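Side-chain contacts in lipolytic enzyme, G-D-S-L family (Bacteroides thetaiotaomicron, PDB 7BR2), which metabolises the drug diltiazem in a gut bacterium, probably acting as a serine esterase of the SGNH (GDSL) hydrolase superfamily: residues Asp72-Ser77 against Thr365-Ala370; Trp371-Phe376 against Leu382-Asp387; Glu392-Asn397 against Met402-Arg407. All coordinates share one frame; numbering follows the deposited sequence.

Contact 1 of 3, residues Asp72-Ser77 against Thr365-Ala370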
loop_
_atom_site.group_PDB
_atom_site.type_symbol
_atom_site.label_atom_id
_atom_site.label_comp_id
_atom_site.label_asym_id
_atom_site.label_seq_id
_atom_site.Cartn_x
_atom_site.Cartn_y
_atom_site.Cartn_z
ATOM N N ASP A 72 11.140 7.167 19.710
ATOM C CA ASP A 72 12.607 7.120 19.721
ATOM C C ASP A 72 13.137 5.757 19.265
ATOM O O ASP A 72 14.022 5.678 18.401
ATOM C CB ASP A 72 13.165 7.432 21.115
ATOM C CG ASP A 72 13.161 8.909 21.459
ATOM O OD1 ASP A 72 13.453 9.741 20.579
ATOM O OD2 ASP A 72 12.902 9.238 22.636
ATOM N N GLY A 73 12.622 4.674 19.861
ATOM C CA GLY A 73 13.168 3.339 19.658
ATOM C C GLY A 73 12.659 2.601 18.437
ATOM O O GLY A 73 13.240 1.579 18.053
ATOM N N ASP A 74 11.553 3.038 17.857
ATOM C CA ASP A 74 10.936 2.277 16.787
ATOM C C ASP A 74 10.706 3.076 15.510
ATOM O O ASP A 74 10.692 2.482 14.427
ATOM C CB ASP A 74 9.601 1.697 17.284
ATOM C CG ASP A 74 8.925 0.827 16.255
ATOM O OD1 ASP A 74 9.612 -0.081 15.736
ATOM O OD2 ASP A 74 7.696 0.995 16.021
ATOM N N ILE A 75 10.601 4.395 15.589
ATOM C CA ILE A 75 10.276 5.233 14.439
ATOM C C ILE A 75 11.477 6.098 14.038
ATOM O O ILE A 75 11.997 5.981 12.930
ATOM C CB ILE A 75 9.027 6.098 14.723
ATOM C CG1 ILE A 75 7.827 5.193 15.011
ATOM C CG2 ILE A 75 8.728 6.997 13.557
ATOM C CD1 ILE A 75 7.474 4.251 13.886
ATOM N N PHE A 76 11.895 7.011 14.916
ATOM C CA PHE A 76 13.062 7.845 14.633
ATOM C C PHE A 76 14.325 7.000 14.487
ATOM O O PHE A 76 15.293 7.428 13.852
ATOM C CB PHE A 76 13.243 8.887 15.743
ATOM C CG PHE A 76 12.080 9.844 15.878
ATOM C CD1 PHE A 76 11.147 9.975 14.850
ATOM C CD2 PHE A 76 11.912 10.594 17.033
ATOM C CE1 PHE A 76 10.084 10.842 14.974
ATOM C CE2 PHE A 76 10.843 11.465 17.162
ATOM C CZ PHE A 76 9.930 11.592 16.126
ATOM N N SER A 77 14.346 5.824 15.124
ATOM C CA SER A 77 15.470 4.915 15.011
ATOM C C SER A 77 15.675 4.457 13.585
ATOM O O SER A 77 16.772 4.022 13.238
ATOM C CB SER A 77 15.245 3.695 15.909
ATOM O OG SER A 77 14.030 3.034 15.564
ATOM N N THR A 365 7.528 -10.127 10.888
ATOM C CA THR A 365 8.138 -10.746 12.075
ATOM C C THR A 365 8.868 -9.696 12.901
ATOM O O THR A 365 8.812 -9.709 14.146
ATOM C CB THR A 365 9.082 -11.900 11.711
ATOM O OG1 THR A 365 10.323 -11.400 11.186
ATOM C CG2 THR A 365 8.430 -12.835 10.713
ATOM N N PHE A 366 9.496 -8.725 12.224
ATOM C CA PHE A 366 10.090 -7.622 12.991
ATOM C C PHE A 366 9.033 -6.805 13.735
ATOM O O PHE A 366 9.298 -6.297 14.838
ATOM C CB PHE A 366 10.924 -6.716 12.078
ATOM C CG PHE A 366 12.305 -7.251 11.783
ATOM C CD1 PHE A 366 12.506 -8.177 10.774
ATOM C CD2 PHE A 366 13.408 -6.794 12.504
ATOM C CE1 PHE A 366 13.785 -8.674 10.494
ATOM C CE2 PHE A 366 14.689 -7.282 12.230
ATOM C CZ PHE A 366 14.871 -8.233 11.218
ATOM N N ARG A 367 7.826 -6.691 13.171
ATOM C CA ARG A 367 6.758 -5.951 13.850
ATOM C C ARG A 367 6.267 -6.695 15.099
ATOM O O ARG A 367 5.907 -6.072 16.111
ATOM C CB ARG A 367 5.574 -5.707 12.907
ATOM C CG ARG A 367 5.847 -4.820 11.687
ATOM C CD ARG A 367 6.826 -3.725 11.996
ATOM N NE ARG A 367 6.243 -2.700 12.841
ATOM C CZ ARG A 367 6.949 -1.873 13.599
ATOM N NH1 ARG A 367 6.330 -0.963 14.343
ATOM N NH2 ARG A 367 8.272 -1.970 13.616
ATOM N N GLU A 368 6.215 -8.029 15.034
ATOM C CA GLU A 368 5.887 -8.821 16.222
ATOM C C GLU A 368 6.943 -8.620 17.307
ATOM O O GLU A 368 6.628 -8.472 18.504
ATOM C CB GLU A 368 5.772 -10.304 15.850
ATOM C CG GLU A 368 4.658 -10.638 14.856
ATOM C CD GLU A 368 3.278 -10.654 15.496
ATOM O OE1 GLU A 368 3.192 -10.837 16.723
ATOM O OE2 GLU A 368 2.271 -10.458 14.787
ATOM N N TYR A 369 8.210 -8.581 16.904
ATOM C CA TYR A 369 9.246 -8.307 17.894
ATOM C C TYR A 369 9.043 -6.927 18.518
ATOM O O TYR A 369 9.146 -6.769 19.742
ATOM C CB TYR A 369 10.629 -8.454 17.254
ATOM C CG TYR A 369 11.758 -7.796 18.013
ATOM C CD1 TYR A 369 12.356 -8.425 19.112
ATOM C CD2 TYR A 369 12.256 -6.556 17.611
ATOM C CE1 TYR A 369 13.406 -7.819 19.806
ATOM C CE2 TYR A 369 13.298 -5.947 18.291
ATOM C CZ TYR A 369 13.874 -6.581 19.390
ATOM O OH TYR A 369 14.920 -5.965 20.051
ATOM N N ALA A 370 8.704 -5.931 17.694
ATOM C CA ALA A 370 8.455 -4.585 18.210
ATOM C C ALA A 370 7.295 -4.566 19.202
ATOM O O ALA A 370 7.323 -3.807 20.179
ATOM C CB ALA A 370 8.192 -3.607 17.061
#
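Asp74 and Arg367 meet as a two-pronged salt bridge between helix 64-75 and the long helix 344-377. The guanidinium comes end-on: Arg367 NH1 donates to Asp74 OD2 at 2.9 Å and Arg367 NH2 to Asp74 OD1 at 3.1 Å. Both bonds are nearly straight, and each carboxylate oxygen uses its syn lone pair. The two flat groups lie only 11° from a common plane, the geometry of a bidentate pair. Asp74 presents its carboxylate with CG anti to the backbone N (chi1 -177°), whereas Arg367 needs bends at chi2 and chi3 to bring its end round to the acid. Arg367 NE is bonded to the carbonyl of Gly58, so the rotation of the guanidinium is fixed from a second direction. Asp74 OD2 also forms a salt bridge with Arg70, one helical turn earlier; two cations share the acid, which would probably favour its ionised form. Ala370, one turn after Arg367, sets its CB 4.0 Å from Asp74 OD1 and above one face of the guanidinium, toward its rim. This buried bidentate Asp-Arg salt bridge joins helix 64-75 of the SGNH hydrolase fold to helix 344-377, some 290 residues later.

Contact 2 of 3, residues Trp371-Phe376 against Leu382-Asp387; sequences WCQFGF and LLFAND
Leu382 is linked to Gln373 through an ordered water, which donates to Leu382 O at 2.9 Å and accepts from Gln373 NE2. Next comes Leu383, whose CG stands anti to the backbone N (chi1 179°); from there its CD1 branch lies over one face of the Phe374 ring, a CH-pi contact 4.0 Å from the ring centroid. Leu383 CD1 also packs 3.6 Å from Gln373 O and sits against a face of the Phe384 ring, so it fills the angle between two aromatic groups. Phe384 bonds directly to the glutamine: its N donates to Gln373 OE1 at 2.8 Å in an almost straight bond, approaching from above the amide's carbonyl plane. Its ring passes obliquely by the Gln373 side chain, and its CZ meets Phe374 CZ at 3.6 Å with the ring planes close to perpendicular. Residues Leu382-Ala385 form a type II beta turn, with a positive phi at Phe384, in the loop that joins helix 344-377 to helix 388-397, which runs roughly across it. Ala385 N closes that turn on Leu382 O at 2.9 Å. Asn386 N then donates to the bridging water, so the water ties Leu382, where the turn begins, and Asn386, just after it, to Gln373. The side chain of Asn386 returns toward the helix, placing OD1 2.8 Å from Gln373 NE2 with the two amides turned 81° apart, while Asn386 ND2 bonds to Tyr369 OH, one turn before Gln373. Asp387 is the N-cap of the next helix, its OD1 accepting from the backbone N of Ala390.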
loop_
_atom_site.group_PDB
_atom_site.type_symbol
_atom_site.label_atom_id
_atom_site.label_comp_id
_atom_site.label_asym_id
_atom_site.label_seq_id
_atom_site.Cartn_x
_atom_site.Cartn_y
_atom_site.Cartn_z
ATOM N N TRP A 371 6.237 -5.345 18.945
ATOM C CA TRP A 371 5.191 -5.429 19.960
ATOM C C TRP A 371 5.760 -5.987 21.258
ATOM O O TRP A 371 5.476 -5.473 22.344
ATOM C CB TRP A 371 3.999 -6.282 19.530
ATOM C CG TRP A 371 2.976 -6.251 20.649
ATOM C CD1 TRP A 371 1.972 -5.338 20.814
ATOM C CD2 TRP A 371 2.918 -7.111 21.804
ATOM N NE1 TRP A 371 1.285 -5.592 21.969
ATOM C CE2 TRP A 371 1.845 -6.669 22.600
ATOM C CE3 TRP A 371 3.666 -8.213 22.236
ATOM C CZ2 TRP A 371 1.499 -7.289 23.800
ATOM C CZ3 TRP A 371 3.320 -8.826 23.434
ATOM C CH2 TRP A 371 2.248 -8.362 24.198
ATOM N N CYS A 372 6.567 -7.046 21.176
ATOM C CA CYS A 372 7.153 -7.554 22.415
ATOM C C CYS A 372 7.887 -6.445 23.156
ATOM O O CYS A 372 7.739 -6.285 24.378
ATOM C CB CYS A 372 8.086 -8.737 22.123
ATOM S SG CYS A 372 7.152 -10.212 21.639
ATOM N N GLN A 373 8.583 -5.595 22.409
ATOM C CA GLN A 373 9.427 -4.603 23.064
ATOM C C GLN A 373 8.603 -3.474 23.670
ATOM O O GLN A 373 8.792 -3.128 24.840
ATOM C CB GLN A 373 10.474 -4.053 22.087
ATOM C CG GLN A 373 11.650 -5.019 21.850
ATOM C CD GLN A 373 12.448 -5.348 23.124
ATOM O OE1 GLN A 373 12.252 -4.731 24.166
ATOM N NE2 GLN A 373 13.367 -6.313 23.025
ATOM N N PHE A 374 7.708 -2.863 22.890
ATOM C CA PHE A 374 6.996 -1.687 23.382
ATOM C C PHE A 374 5.650 -2.013 24.031
ATOM O O PHE A 374 5.202 -1.275 24.920
ATOM C CB PHE A 374 6.813 -0.683 22.241
ATOM C CG PHE A 374 8.108 -0.197 21.687
ATOM C CD1 PHE A 374 8.807 0.819 22.309
ATOM C CD2 PHE A 374 8.654 -0.783 20.549
ATOM C CE1 PHE A 374 10.028 1.248 21.796
ATOM C CE2 PHE A 374 9.864 -0.358 20.031
ATOM C CZ PHE A 374 10.556 0.656 20.657
ATOM N N GLY A 375 5.008 -3.105 23.638
ATOM C CA GLY A 375 3.766 -3.513 24.252
ATOM C C GLY A 375 3.921 -4.344 25.509
ATOM O O GLY A 375 2.923 -4.576 26.195
ATOM N N PHE A 376 5.137 -4.801 25.840
ATOM C CA PHE A 376 5.338 -5.506 27.106
ATOM C C PHE A 376 6.607 -5.068 27.843
ATOM O O PHE A 376 6.533 -4.649 29.003
ATOM C CB PHE A 376 5.356 -7.023 26.900
ATOM C CG PHE A 376 5.696 -7.782 28.137
ATOM C CD1 PHE A 376 4.767 -7.911 29.162
ATOM C CD2 PHE A 376 6.944 -8.367 28.291
ATOM C CE1 PHE A 376 5.075 -8.610 30.316
ATOM C CE2 PHE A 376 7.254 -9.071 29.441
ATOM C CZ PHE A 376 6.316 -9.193 30.457
ATOM N N LEU A 382 12.507 -2.949 30.675
ATOM C CA LEU A 382 13.394 -3.880 29.994
ATOM C C LEU A 382 13.401 -3.649 28.485
ATOM O O LEU A 382 13.775 -4.545 27.726
ATOM C CB LEU A 382 12.993 -5.320 30.320
ATOM C CG LEU A 382 13.338 -5.736 31.754
ATOM C CD1 LEU A 382 12.583 -6.974 32.175
ATOM C CD2 LEU A 382 14.843 -5.951 31.866
ATOM N N LEU A 383 13.048 -2.447 28.042
ATOM C CA LEU A 383 13.058 -2.136 26.620
ATOM C C LEU A 383 14.443 -2.412 26.032
ATOM O O LEU A 383 15.445 -1.866 26.506
ATOM C CB LEU A 383 12.661 -0.672 26.407
ATOM C CG LEU A 383 12.661 -0.198 24.951
ATOM C CD1 LEU A 383 11.664 -1.012 24.109
ATOM C CD2 LEU A 383 12.344 1.283 24.852
ATOM N N PHE A 384 14.494 -3.289 25.026
ATOM C CA PHE A 384 15.726 -3.662 24.325
ATOM C C PHE A 384 16.740 -4.346 25.245
ATOM O O PHE A 384 17.926 -4.434 24.906
ATOM C CB PHE A 384 16.377 -2.441 23.644
ATOM C CG PHE A 384 15.532 -1.817 22.562
ATOM C CD1 PHE A 384 14.757 -2.605 21.716
ATOM C CD2 PHE A 384 15.477 -0.437 22.422
ATOM C CE1 PHE A 384 13.973 -2.023 20.708
ATOM C CE2 PHE A 384 14.687 0.161 21.416
ATOM C CZ PHE A 384 13.933 -0.632 20.565
ATOM N N ALA A 385 16.296 -4.837 26.408
ATOM C CA ALA A 385 17.203 -5.562 27.296
ATOM C C ALA A 385 17.738 -6.819 26.614
ATOM O O ALA A 385 18.955 -7.037 26.563
ATOM C CB ALA A 385 16.494 -5.915 28.608
ATOM N N ASN A 386 16.837 -7.639 26.066
ATOM C CA ASN A 386 17.181 -8.817 25.272
ATOM C C ASN A 386 18.183 -9.702 26.006
ATOM O O ASN A 386 19.183 -10.153 25.440
ATOM C CB ASN A 386 17.702 -8.397 23.890
ATOM C CG ASN A 386 16.603 -7.813 23.012
ATOM O OD1 ASN A 386 15.444 -8.193 23.115
ATOM N ND2 ASN A 386 16.957 -6.864 22.181
ATOM N N ASP A 387 17.897 -9.956 27.284
ATOM C CA ASP A 387 18.828 -10.650 28.168
ATOM C C ASP A 387 18.061 -11.606 29.078
ATOM O O ASP A 387 16.855 -11.813 28.926
ATOM C CB ASP A 387 19.627 -9.638 29.002
ATOM C CG ASP A 387 18.726 -8.697 29.805
ATOM O OD1 ASP A 387 17.490 -8.912 29.877
ATOM O OD2 ASP A 387 19.254 -7.760 30.410
HETATM O O HOH W 1 13.896 -6.897 26.012
#

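Contact 3 of 3, residues Glu392-Asn397 against Met402-Arg407; sequences EVMDEN and MWLKGR
Met394 and Leu404 mark the nearest approach of the two backbones, with their CA atoms 7.7 Å apart. Both segments are largely helical, and only four residues, without helix or strand, separate them: a tight helix-loop-helix turn that packs helix 402-406 against the last turns of helix 388-397. Each contains an i to i-3 backbone bond, from Asn397 N to Met394 O and from Arg407 N to Leu404 O. The contact between them is apolar and centres on Leu404, whose CB points toward the other helix. With CG anti to the backbone N (chi1 -174°), it sets its two methyls against different parts of Met394. CD1 meets the terminal methyl of Met394, CE, at 3.5 Å. CD2 lies alongside the middle of the same side chain, 3.9 Å from Met394 CG, and reaches Asn397 CB at 4.0 Å. Met394 leaves its helix extended through chi1 and chi2 and bends only at chi3, which turns CE across the leucine branch; Phe377 and Tyr411 also touch this side chain, while Phe376 of helix 344-377 packs on both Leu404 and Asn397. Leu404 is thus packed between side chains of helices 344-377 and 388-397. Asn397 contributes only its aliphatic CB here, because its amide is directed back along its own helix. There Asn397 ND2 donates to Val393 O at 3.0 Å; the N-H...O angle is 171°, with Val393 O 4° out of the Asn397 amide plane and the donor tilted from the carbonyl plane of Val393.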
loop_
_atom_site.group_PDB
_atom_site.type_symbol
_atom_site.label_atom_id
_atom_site.label_comp_id
_atom_site.label_asym_id
_atom_site.label_seq_id
_atom_site.Cartn_x
_atom_site.Cartn_y
_atom_site.Cartn_z
ATOM N N GLU A 392 13.274 -13.790 32.098
ATOM C CA GLU A 392 12.660 -14.098 33.385
ATOM C C GLU A 392 11.321 -13.390 33.535
ATOM O O GLU A 392 10.333 -13.994 33.971
ATOM C CB GLU A 392 13.613 -13.719 34.521
ATOM C CG GLU A 392 14.626 -14.807 34.832
ATOM C CD GLU A 392 15.789 -14.321 35.668
ATOM O OE1 GLU A 392 15.774 -13.148 36.102
ATOM O OE2 GLU A 392 16.729 -15.121 35.882
ATOM N N VAL A 393 11.278 -12.090 33.216
ATOM C CA VAL A 393 10.029 -11.346 33.385
ATOM C C VAL A 393 8.969 -11.839 32.402
ATOM O O VAL A 393 7.785 -11.996 32.755
ATOM C CB VAL A 393 10.289 -9.834 33.267
ATOM C CG1 VAL A 393 9.004 -9.071 33.104
ATOM C CG2 VAL A 393 11.048 -9.349 34.503
ATOM N N MET A 394 9.369 -12.121 31.164
ATOM C CA MET A 394 8.409 -12.675 30.215
ATOM C C MET A 394 7.850 -14.001 30.713
ATOM O O MET A 394 6.642 -14.255 30.613
ATOM C CB MET A 394 9.045 -12.846 28.836
ATOM C CG MET A 394 8.146 -13.622 27.885
ATOM S SD MET A 394 8.880 -13.848 26.265
ATOM C CE MET A 394 8.610 -12.245 25.548
ATOM N N ASP A 395 8.721 -14.876 31.224
ATOM C CA ASP A 395 8.249 -16.148 31.753
ATOM C C ASP A 395 7.298 -15.937 32.919
ATOM O O ASP A 395 6.321 -16.676 33.076
ATOM C CB ASP A 395 9.429 -17.010 32.189
ATOM C CG ASP A 395 10.189 -17.596 31.018
ATOM O OD1 ASP A 395 9.654 -17.592 29.894
ATOM O OD2 ASP A 395 11.307 -18.100 31.235
ATOM N N GLU A 396 7.596 -14.959 33.773
ATOM C CA GLU A 396 6.725 -14.645 34.900
ATOM C C GLU A 396 5.366 -14.141 34.449
ATOM O O GLU A 396 4.432 -14.119 35.256
ATOM C CB GLU A 396 7.354 -13.575 35.791
ATOM C CG GLU A 396 8.533 -14.032 36.600
ATOM C CD GLU A 396 9.353 -12.852 37.098
ATOM O OE1 GLU A 396 8.868 -11.700 36.958
ATOM O OE2 GLU A 396 10.469 -13.082 37.632
ATOM N N ASN A 397 5.261 -13.653 33.212
ATOM C CA ASN A 397 4.014 -13.055 32.756
ATOM C C ASN A 397 3.245 -13.831 31.695
ATOM O O ASN A 397 2.118 -13.438 31.383
ATOM C CB ASN A 397 4.282 -11.635 32.236
ATOM C CG ASN A 397 4.364 -10.627 33.352
ATOM O OD1 ASN A 397 3.365 -10.001 33.685
ATOM N ND2 ASN A 397 5.552 -10.466 33.945
ATOM N N MET A 402 -2.130 -13.652 27.255
ATOM C CA MET A 402 -2.298 -14.538 26.106
ATOM C C MET A 402 -1.438 -14.081 24.938
ATOM O O MET A 402 -0.723 -14.883 24.325
ATOM C CB MET A 402 -3.767 -14.553 25.670
ATOM C CG MET A 402 -4.288 -15.868 25.103
ATOM S SD MET A 402 -3.980 -17.284 26.169
ATOM C CE MET A 402 -5.556 -17.375 27.023
ATOM N N TRP A 403 -1.428 -12.777 24.673
ATOM C CA TRP A 403 -0.727 -12.267 23.505
ATOM C C TRP A 403 0.774 -12.446 23.652
ATOM O O TRP A 403 1.452 -12.833 22.696
ATOM C CB TRP A 403 -1.094 -10.795 23.309
ATOM C CG TRP A 403 -0.803 -10.239 21.959
ATOM C CD1 TRP A 403 0.198 -9.383 21.617
ATOM C CD2 TRP A 403 -1.530 -10.507 20.760
ATOM N NE1 TRP A 403 0.135 -9.093 20.279
ATOM C CE2 TRP A 403 -0.918 -9.775 19.729
ATOM C CE3 TRP A 403 -2.641 -11.297 20.460
ATOM C CZ2 TRP A 403 -1.380 -9.807 18.421
ATOM C CZ3 TRP A 403 -3.095 -11.330 19.161
ATOM C CH2 TRP A 403 -2.467 -10.591 18.157
ATOM N N LEU A 404 1.303 -12.221 24.857
ATOM C CA LEU A 404 2.732 -12.416 25.071
ATOM C C LEU A 404 3.107 -13.887 24.964
ATOM O O LEU A 404 4.133 -14.223 24.368
ATOM C CB LEU A 404 3.154 -11.849 26.431
ATOM C CG LEU A 404 4.650 -11.835 26.771
ATOM C CD1 LEU A 404 5.397 -10.803 25.947
ATOM C CD2 LEU A 404 4.871 -11.609 28.246
ATOM N N LYS A 405 2.255 -14.784 25.476
ATOM C CA LYS A 405 2.545 -16.207 25.354
ATOM C C LYS A 405 2.545 -16.635 23.896
ATOM O O LYS A 405 3.333 -17.497 23.502
ATOM C CB LYS A 405 1.517 -17.044 26.118
ATOM C CG LYS A 405 1.900 -18.524 26.202
ATOM C CD LYS A 405 0.868 -19.366 26.928
ATOM C CE LYS A 405 1.526 -20.617 27.473
ATOM N NZ LYS A 405 0.550 -21.575 28.052
ATOM N N GLY A 406 1.664 -16.054 23.082
ATOM C CA GLY A 406 1.676 -16.384 21.669
ATOM C C GLY A 406 2.942 -15.964 20.951
ATOM O O GLY A 406 3.296 -16.563 19.934
ATOM N N ARG A 407 3.655 -14.978 21.478
ATOM C CA ARG A 407 4.872 -14.494 20.847
ATOM C C ARG A 407 6.156 -14.935 21.534
ATOM O O ARG A 407 7.226 -14.463 21.142
ATOM C CB ARG A 407 4.841 -12.971 20.707
ATOM C CG ARG A 407 3.893 -12.500 19.618
ATOM C CD ARG A 407 2.667 -11.786 20.095
ATOM N NE ARG A 407 1.749 -11.639 18.974
ATOM C CZ ARG A 407 0.864 -12.565 18.615
ATOM N NH1 ARG A 407 0.770 -13.690 19.300
ATOM N NH2 ARG A 407 0.068 -12.361 17.576
#

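The three contacts follow one another along the chain's later half, apart from the 72-77 segment of contact 1, which comes from the SGNH hydrolase domain. Contacts 1 and 2 use consecutive turns of helix 344-377 and have centres about 10 Å apart; between them Phe384 packs on Gly73, and Phe374 on Asp74. The centre of contact 3 lies about 11 Å from that of contact 2 and about 19 Å from that of contact 1, yet Glu368 and Arg407 join contacts 1 and 3 by a salt bridge. Leu382 packing on Val393 connects contacts 2 and 3. Together they dock a cluster of short helices and its loop, through one long helix, onto the flank of the hydrolase domain.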